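Local structure of acyl-CoA dehydrogenase family protein (Porphyromonas gingivalis, 2OKU) at residues Y14-R17 with I18-Y22; E36-A39 with R40-D43; L99-G102 with Q103-E107. The protein probably catalyses FAD-dependent acyl-CoA dehydrogenation as a whole enzyme, of which this chain is the helical C-terminal domain. All coordinates share one frame; numbering follows the deposited sequence. Where two conformers were deposited one is given.

Interaction 1: residues Y14-R17 with I18-Y22; sequences YIAR and IREEY
Arg17 and Glu21, one helical turn apart, form the salt bridge of this contact. The guanidinium grips a single carboxylate oxygen side-on: Arg17 NE lies 2.9 Å from Glu21 OE1, and Arg17 NH2 lies 3.2 Å from Glu21 OE1. Both nitrogens come from one face of the carboxylate, whose plane is turned 43° from the guanidinium. Both side chains have CG anti to the backbone N (chi1 -173° in Arg17) and run out extended, which brings the charged ends alongside.

Two guanidinium faces are covered within the turn. Tyr22 OH lies over that of Arg17, 3.4 Å from Arg17 CZ, with ring and guanidinium planes 27° apart. The Ile15 CG2 methyl lies over that of Arg19, 3.3 Å from Arg19 NH1; Arg19 NH2 is also salt-bridged to Glu46 and Asp43.

In the backbone, Ile18 N, Arg19 N and Glu20 N follow the i to i+4 pattern, but Arg17 O accepts from both Glu21 N at 2.8 Å and Tyr22 N at 3.1 Å. Beyond these segments, Tyr14 OH bonds Asp88 of the second subunit. The i to i+5 bond marks a pi-type turn at the C-terminal end of helix 13-22.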
loop_
_atom_site.group_PDB
_atom_site.type_symbol
_atom_site.label_atom_id
_atom_site.label_comp_id
_atom_site.label_asym_id
_atom_site.label_seq_id
_atom_site.Cartn_x
_atom_site.Cartn_y
_atom_site.Cartn_z
ATOM N N TYR A 14 -16.226 -3.308 0.791
ATOM C CA TYR A 14 -14.906 -3.365 1.425
ATOM C C TYR A 14 -14.929 -2.913 2.877
ATOM O O TYR A 14 -14.166 -3.415 3.702
ATOM C CB TYR A 14 -13.890 -2.500 0.701
ATOM C CG TYR A 14 -13.405 -3.023 -0.611
ATOM C CD1 TYR A 14 -12.487 -4.072 -0.666
ATOM C CD2 TYR A 14 -13.832 -2.464 -1.809
ATOM C CE1 TYR A 14 -12.004 -4.539 -1.886
ATOM C CE2 TYR A 14 -13.362 -2.922 -3.027
ATOM C CZ TYR A 14 -12.447 -3.949 -3.062
ATOM O OH TYR A 14 -11.981 -4.395 -4.283
ATOM N N ILE A 15 -15.784 -1.947 3.168
ATOM C CA ILE A 15 -16.001 -1.481 4.542
ATOM C C ILE A 15 -16.471 -2.656 5.412
ATOM O O ILE A 15 -15.986 -2.851 6.539
ATOM C CB ILE A 15 -17.032 -0.304 4.568
ATOM C CG1 ILE A 15 -16.584 0.902 3.699
ATOM C CG2 ILE A 15 -17.372 0.130 6.042
ATOM C CD1 ILE A 15 -15.205 1.363 3.909
ATOM N N ALA A 16 -17.392 -3.464 4.869
ATOM C CA ALA A 16 -17.912 -4.650 5.572
ATOM C C ALA A 16 -16.802 -5.690 5.765
ATOM O O ALA A 16 -16.650 -6.233 6.873
ATOM C CB ALA A 16 -19.118 -5.259 4.827
ATOM N N ARG A 17 -15.994 -5.934 4.732
ATOM C CA ARG A 17 -14.895 -6.898 4.860
ATOM C C ARG A 17 -13.853 -6.438 5.911
ATOM O O ARG A 17 -13.357 -7.246 6.745
ATOM C CB ARG A 17 -14.212 -7.191 3.517
ATOM C CG ARG A 17 -13.199 -8.321 3.685
ATOM C CD ARG A 17 -12.704 -8.892 2.395
ATOM N NE ARG A 17 -11.941 -10.107 2.688
ATOM C CZ ARG A 17 -11.254 -10.801 1.790
ATOM N NH1 ARG A 17 -11.227 -10.428 0.519
ATOM N NH2 ARG A 17 -10.585 -11.876 2.178
ATOM N N ILE A 18 -13.535 -5.149 5.870
ATOM C CA ILE A 18 -12.649 -4.564 6.847
ATOM C C ILE A 18 -13.179 -4.823 8.261
ATOM O O ILE A 18 -12.445 -5.298 9.130
ATOM C CB ILE A 18 -12.498 -3.039 6.631
ATOM C CG1 ILE A 18 -11.533 -2.800 5.441
ATOM C CG2 ILE A 18 -12.020 -2.364 7.958
ATOM C CD1 ILE A 18 -11.484 -1.362 4.945
ATOM N N ARG A 19 -14.443 -4.524 8.489
ATOM C CA ARG A 19 -14.991 -4.615 9.833
ATOM C C ARG A 19 -15.214 -6.057 10.293
ATOM O O ARG A 19 -14.967 -6.390 11.456
ATOM C CB ARG A 19 -16.284 -3.814 9.931
ATOM C CG ARG A 19 -16.032 -2.347 9.878
ATOM C CD ARG A 19 -17.297 -1.578 9.659
ATOM N NE ARG A 19 -17.028 -0.163 9.681
ATOM C CZ ARG A 19 -17.883 0.777 9.295
ATOM N NH1 ARG A 19 -19.088 0.454 8.851
ATOM N NH2 ARG A 19 -17.518 2.047 9.380
ATOM N N GLU A 20 -15.649 -6.907 9.368
ATOM C CA GLU A 20 -16.058 -8.276 9.687
ATOM C C GLU A 20 -14.894 -9.263 9.663
ATOM O O GLU A 20 -14.926 -10.258 10.387
ATOM C CB GLU A 20 -17.221 -8.722 8.756
ATOM C CG GLU A 20 -18.493 -7.901 8.972
ATOM C CD GLU A 20 -19.570 -8.016 7.845
ATOM O OE1 GLU A 20 -19.550 -8.954 7.025
ATOM O OE2 GLU A 20 -20.460 -7.127 7.803
ATOM N N GLU A 21 -13.855 -8.996 8.871
ATOM C CA GLU A 21 -12.693 -9.871 8.769
ATOM C C GLU A 21 -11.399 -9.199 9.233
ATOM O O GLU A 21 -10.774 -9.644 10.200
ATOM C CB GLU A 21 -12.493 -10.389 7.341
ATOM C CG GLU A 21 -11.308 -11.341 7.223
ATOM C CD GLU A 21 -11.086 -11.904 5.810
ATOM O OE1 GLU A 21 -12.012 -11.835 4.987
ATOM O OE2 GLU A 21 -9.979 -12.442 5.559
ATOM N N TYR A 22 -10.967 -8.157 8.533
ATOM C CA TYR A 22 -9.613 -7.639 8.801
ATOM C C TYR A 22 -9.476 -7.053 10.208
ATOM O O TYR A 22 -8.452 -7.244 10.875
ATOM C CB TYR A 22 -9.201 -6.604 7.776
ATOM C CG TYR A 22 -9.175 -7.053 6.343
ATOM C CD1 TYR A 22 -8.912 -8.372 5.988
ATOM C CD2 TYR A 22 -9.402 -6.134 5.315
ATOM C CE1 TYR A 22 -8.897 -8.768 4.656
ATOM C CE2 TYR A 22 -9.361 -6.523 3.982
ATOM C CZ TYR A 22 -9.103 -7.835 3.655
ATOM O OH TYR A 22 -9.067 -8.210 2.323
#

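Interaction 2: residues E36-A39 with R40-D43; sequences EALA and RMTD
A turn of helix 32-53, part of the all-helical C-terminal domain, carries this contact, and its defining pair is Leu38 with Thr42. Leu38 O receives two bonds from Thr42: the hydroxyl donates from OG1 at 2.8 Å, and Thr42 N donates to Leu38 O at 3.0 Å. The two donors reach the carbonyl oxygen from opposite faces of its plane, with OG1 tilted 31° out of it. The hydroxyl stands beside Thr42's own backbone N (chi1 -52°), and this rotation directs OG1 back along the helix while CG2 points elsewhere, toward Ile15 of helix 13-22. A buried hydroxyl thus gives its proton to the backbone.

The apolar part is Leu38 with Met41, a selenomethionine. Leu38 CD2 touches Met41 SE at 4.0 Å, the two chains lying across one another. The same SE also packs on Leu99 of helix 92-115, and the turn at the last torsion (chi3 70°) carries CE toward Gly102, whereas Leu38 packs on His79 and Met82 of helix 58-87.

The remaining amides bond to the carbonyls four residues back, and the exposed Asp43 carboxylate is salt-bridged to Arg19. With Leu38, Met41 and Thr42 facing neighbouring helices while Glu36, Arg40 and Asp43 are exposed, the turn is typical of an amphipathic helix in a helical bundle.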
loop_
_atom_site.group_PDB
_atom_site.type_symbol
_atom_site.label_atom_id
_atom_site.label_comp_id
_atom_site.label_asym_id
_atom_site.label_seq_id
_atom_site.Cartn_x
_atom_site.Cartn_y
_atom_site.Cartn_z
ATOM N N GLU A 36 -6.147 0.428 15.010
ATOM C CA GLU A 36 -7.083 1.466 15.407
ATOM C C GLU A 36 -7.089 2.644 14.416
ATOM O O GLU A 36 -8.156 3.174 14.095
ATOM C CB GLU A 36 -6.789 1.941 16.837
ATOM C CG GLU A 36 -7.074 0.826 17.854
ATOM C CD GLU A 36 -6.603 1.118 19.282
ATOM O OE1 GLU A 36 -6.010 2.193 19.530
ATOM O OE2 GLU A 36 -6.830 0.243 20.154
ATOM N N ALA A 37 -5.921 3.028 13.921
ATOM C CA ALA A 37 -5.839 4.091 12.893
ATOM C C ALA A 37 -6.566 3.683 11.601
ATOM O O ALA A 37 -7.264 4.489 10.988
ATOM C CB ALA A 37 -4.384 4.424 12.587
ATOM N N LEU A 38 -6.408 2.418 11.203
ATOM C CA LEU A 38 -7.089 1.902 10.022
ATOM C C LEU A 38 -8.597 1.872 10.198
ATOM O O LEU A 38 -9.318 2.098 9.248
ATOM C CB LEU A 38 -6.586 0.507 9.672
ATOM C CG LEU A 38 -5.167 0.506 9.108
ATOM C CD1 LEU A 38 -4.612 -0.913 9.143
ATOM C CD2 LEU A 38 -5.141 1.082 7.715
ATOM N N ALA A 39 -9.070 1.578 11.412
ATOM C CA ALA A 39 -10.507 1.630 11.713
ATOM C C ALA A 39 -11.039 3.058 11.501
ATOM O O ALA A 39 -12.083 3.244 10.874
ATOM C CB ALA A 39 -10.777 1.139 13.144
ATOM N N ARG A 40 -10.293 4.059 11.983
ATOM C CA ARG A 40 -10.667 5.460 11.778
ATOM C C ARG A 40 -10.682 5.825 10.285
ATOM O O ARG A 40 -11.598 6.521 9.834
ATOM C CB ARG A 40 -9.760 6.423 12.567
ATOM C CG ARG A 40 -10.031 6.385 14.081
ATOM C CD ARG A 40 -9.126 7.335 14.910
ATOM N NE ARG A 40 -9.100 8.711 14.403
ATOM C CZ ARG A 40 -9.948 9.702 14.732
ATOM N NH1 ARG A 40 -10.966 9.518 15.586
ATOM N NH2 ARG A 40 -9.779 10.906 14.179
HETATM N N MSE A 41 -9.681 5.369 9.529
HETATM C CA MSE A 41 -9.666 5.602 8.054
HETATM C C MSE A 41 -10.878 4.960 7.355
HETATM O O MSE A 41 -11.418 5.512 6.383
HETATM C CB MSE A 41 -8.380 5.069 7.418
HETATM C CG MSE A 41 -7.148 5.818 7.845
HETATM SE SE MSE A 41 -5.536 4.979 7.168
HETATM C CE MSE A 41 -5.798 5.424 5.282
ATOM N N THR A 42 -11.296 3.794 7.845
ATOM C CA THR A 42 -12.472 3.097 7.310
ATOM C C THR A 42 -13.753 3.916 7.587
ATOM O O THR A 42 -14.539 4.177 6.673
ATOM C CB THR A 42 -12.580 1.669 7.876
ATOM O OG1 THR A 42 -11.335 0.989 7.689
ATOM C CG2 THR A 42 -13.710 0.874 7.222
ATOM N N ASP A 43 -13.941 4.342 8.827
ATOM C CA ASP A 43 -15.075 5.194 9.170
ATOM C C ASP A 43 -15.060 6.491 8.335
ATOM O O ASP A 43 -16.104 6.947 7.920
ATOM C CB ASP A 43 -15.079 5.579 10.650
ATOM C CG ASP A 43 -15.218 4.384 11.604
ATOM O OD1 ASP A 43 -15.601 3.276 11.184
ATOM O OD2 ASP A 43 -14.913 4.579 12.805
#

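Interaction 3: residues L99-G102 with Q103-E107; sequences LRYG and QAEQE
Arg100 and Gln103 meet through their polar ends on helix 92-115 of the helical bundle. In the conformer of Arg100 described here, one of two, Arg100 NH1 donates to Gln103 OE1 at 2.9 Å, with an N-H...O angle of 144°; the oxygen lies at the edge of the guanidinium, slightly out of its plane. A bend at the second torsion of Arg100 (chi2 -46°) folds its chain alongside that of Gln103. One water accepts from Gln103 NE2 at 3.1 Å and, in this conformer, from Arg100 NH1 at 2.7 Å, which closes the pair into a ring. The amide donor NE2 is thus engaged by the water, while the arginine probably holds OE1 only part of the time. The apolar CG of Leu99 backs the amide.

Every backbone carbonyl from Leu99 to Gly102 is met by the N-H four residues on: Gln103 N, Ala104 N, Glu105 N and Gln106 N. Gln106 is buried, and its NE2 bonds Met71 O and probably Met41 O, so a buried amide donor links this helix to helix 58-87 and probably to helix 32-53. The carboxylate of Glu105 has its salt-bridge partner in Lys108.

Tyr101 takes part through its ring face; its ring also meets Tyr101 of the second subunit and packs edge-to-face with Tyr98 of that subunit, placing this turn at the subunit interface. Within the turn, the methylene of Glu105 forms a CH-pi contact: CG lies 3.9 Å from the centroid of the Tyr101 ring, 15° off the ring normal.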
loop_
_atom_site.group_PDB
_atom_site.type_symbol
_atom_site.label_atom_id
_atom_site.label_comp_id
_atom_site.label_asym_id
_atom_site.label_seq_id
_atom_site.Cartn_x
_atom_site.Cartn_y
_atom_site.Cartn_z
ATOM N N LEU A 99 1.017 3.874 6.161
ATOM C CA LEU A 99 -0.181 4.384 6.872
ATOM C C LEU A 99 -0.272 5.919 6.818
ATOM O O LEU A 99 -1.337 6.464 6.586
ATOM C CB LEU A 99 -0.181 3.916 8.330
ATOM C CG LEU A 99 -1.253 4.512 9.277
ATOM C CD1 LEU A 99 -2.581 3.846 8.990
ATOM C CD2 LEU A 99 -0.883 4.312 10.756
ATOM N N ARG A 100 0.867 6.588 7.007
ATOM C CA ARG A 100 0.930 8.053 7.003
ATOM C C ARG A 100 0.564 8.588 5.638
ATOM O O ARG A 100 -0.168 9.553 5.527
ATOM C CB ARG A 100 2.336 8.542 7.374
ATOM C CG ARG A 100 2.836 8.044 8.725
ATOM C CD ARG A 100 1.764 8.198 9.783
ATOM N NE ARG A 100 2.061 7.481 11.012
ATOM C CZ ARG A 100 1.202 7.369 12.015
ATOM N NH1 ARG A 100 -0.005 7.917 11.931
ATOM N NH2 ARG A 100 1.545 6.696 13.096
ATOM N N TYR A 101 1.091 7.934 4.614
ATOM C CA TYR A 101 0.771 8.253 3.230
ATOM C C TYR A 101 -0.730 8.141 2.985
ATOM O O TYR A 101 -1.342 9.070 2.479
ATOM C CB TYR A 101 1.522 7.327 2.302
ATOM C CG TYR A 101 1.238 7.537 0.834
ATOM C CD1 TYR A 101 1.827 8.568 0.128
ATOM C CD2 TYR A 101 0.358 6.713 0.166
ATOM C CE1 TYR A 101 1.547 8.760 -1.243
ATOM C CE2 TYR A 101 0.062 6.900 -1.165
ATOM C CZ TYR A 101 0.665 7.907 -1.875
ATOM O OH TYR A 101 0.352 8.046 -3.228
ATOM N N GLY A 102 -1.313 7.012 3.386
ATOM C CA GLY A 102 -2.736 6.797 3.230
ATOM C C GLY A 102 -3.536 7.831 3.992
ATOM O O GLY A 102 -4.523 8.347 3.496
ATOM N N GLN A 103 -3.103 8.161 5.207
ATOM C CA GLN A 103 -3.802 9.185 5.995
ATOM C C GLN A 103 -3.737 10.562 5.318
ATOM O O GLN A 103 -4.733 11.252 5.237
ATOM C CB GLN A 103 -3.214 9.283 7.407
ATOM C CG GLN A 103 -3.559 8.113 8.295
ATOM C CD GLN A 103 -2.823 8.124 9.622
ATOM O OE1 GLN A 103 -1.685 8.600 9.723
ATOM N NE2 GLN A 103 -3.466 7.596 10.647
ATOM N N ALA A 104 -2.556 10.943 4.846
ATOM C CA ALA A 104 -2.381 12.196 4.122
ATOM C C ALA A 104 -3.282 12.265 2.891
ATOM O O ALA A 104 -3.985 13.255 2.674
ATOM C CB ALA A 104 -0.923 12.406 3.736
ATOM N N GLU A 105 -3.295 11.194 2.108
ATOM C CA GLU A 105 -4.075 11.189 0.890
ATOM C C GLU A 105 -5.564 11.202 1.165
ATOM O O GLU A 105 -6.290 11.920 0.482
ATOM C CB GLU A 105 -3.662 10.028 -0.034
ATOM C CG GLU A 105 -2.213 10.076 -0.557
ATOM C CD GLU A 105 -1.903 11.384 -1.276
ATOM O OE1 GLU A 105 -2.606 11.713 -2.224
ATOM O OE2 GLU A 105 -0.999 12.105 -0.845
ATOM N N GLN A 106 -6.014 10.490 2.201
ATOM C CA GLN A 106 -7.407 10.530 2.606
ATOM C C GLN A 106 -7.821 11.954 3.033
ATOM O O GLN A 106 -8.918 12.404 2.749
ATOM C CB GLN A 106 -7.683 9.574 3.757
ATOM C CG GLN A 106 -7.960 8.136 3.352
ATOM C CD GLN A 106 -8.778 7.413 4.414
ATOM O OE1 GLN A 106 -8.660 7.705 5.614
ATOM N NE2 GLN A 106 -9.606 6.452 3.980
ATOM N N GLU A 107 -6.926 12.649 3.720
ATOM C CA GLU A 107 -7.225 13.984 4.202
ATOM C C GLU A 107 -7.406 14.963 3.021
ATOM O O GLU A 107 -8.332 15.749 3.002
ATOM C CB GLU A 107 -6.124 14.459 5.144
ATOM C CG GLU A 107 -6.295 15.852 5.700
ATOM C CD GLU A 107 -7.656 16.182 6.315
ATOM O OE1 GLU A 107 -8.228 15.339 7.036
ATOM O OE2 GLU A 107 -8.129 17.331 6.121
HETATM O O HOH W 1 -2.206 7.199 13.401
#

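Overall arrangement
The three contacts are single-helix turns in series along the chain, and interaction 2 lies between the other two in space. Its centre is about 11 Å from that of interaction 1 and about 11 Å from that of interaction 3. To interaction 1 it is joined by the Arg19 NH2 to Asp43 OD1 salt bridge (2.9 Å), with Ile15 and Ile18 packing on Thr42. To interaction 3 it is joined by a probable hydrogen bond from Gln106 NE2 to Met41 O (3.2 Å) and by Met41 SE against Leu99 CD1 (3.7 Å). Interactions 1 and 3 stay apart, their nearest atoms about 8 Å from each other, on opposite sides of the chain's centre; each touches the second subunit.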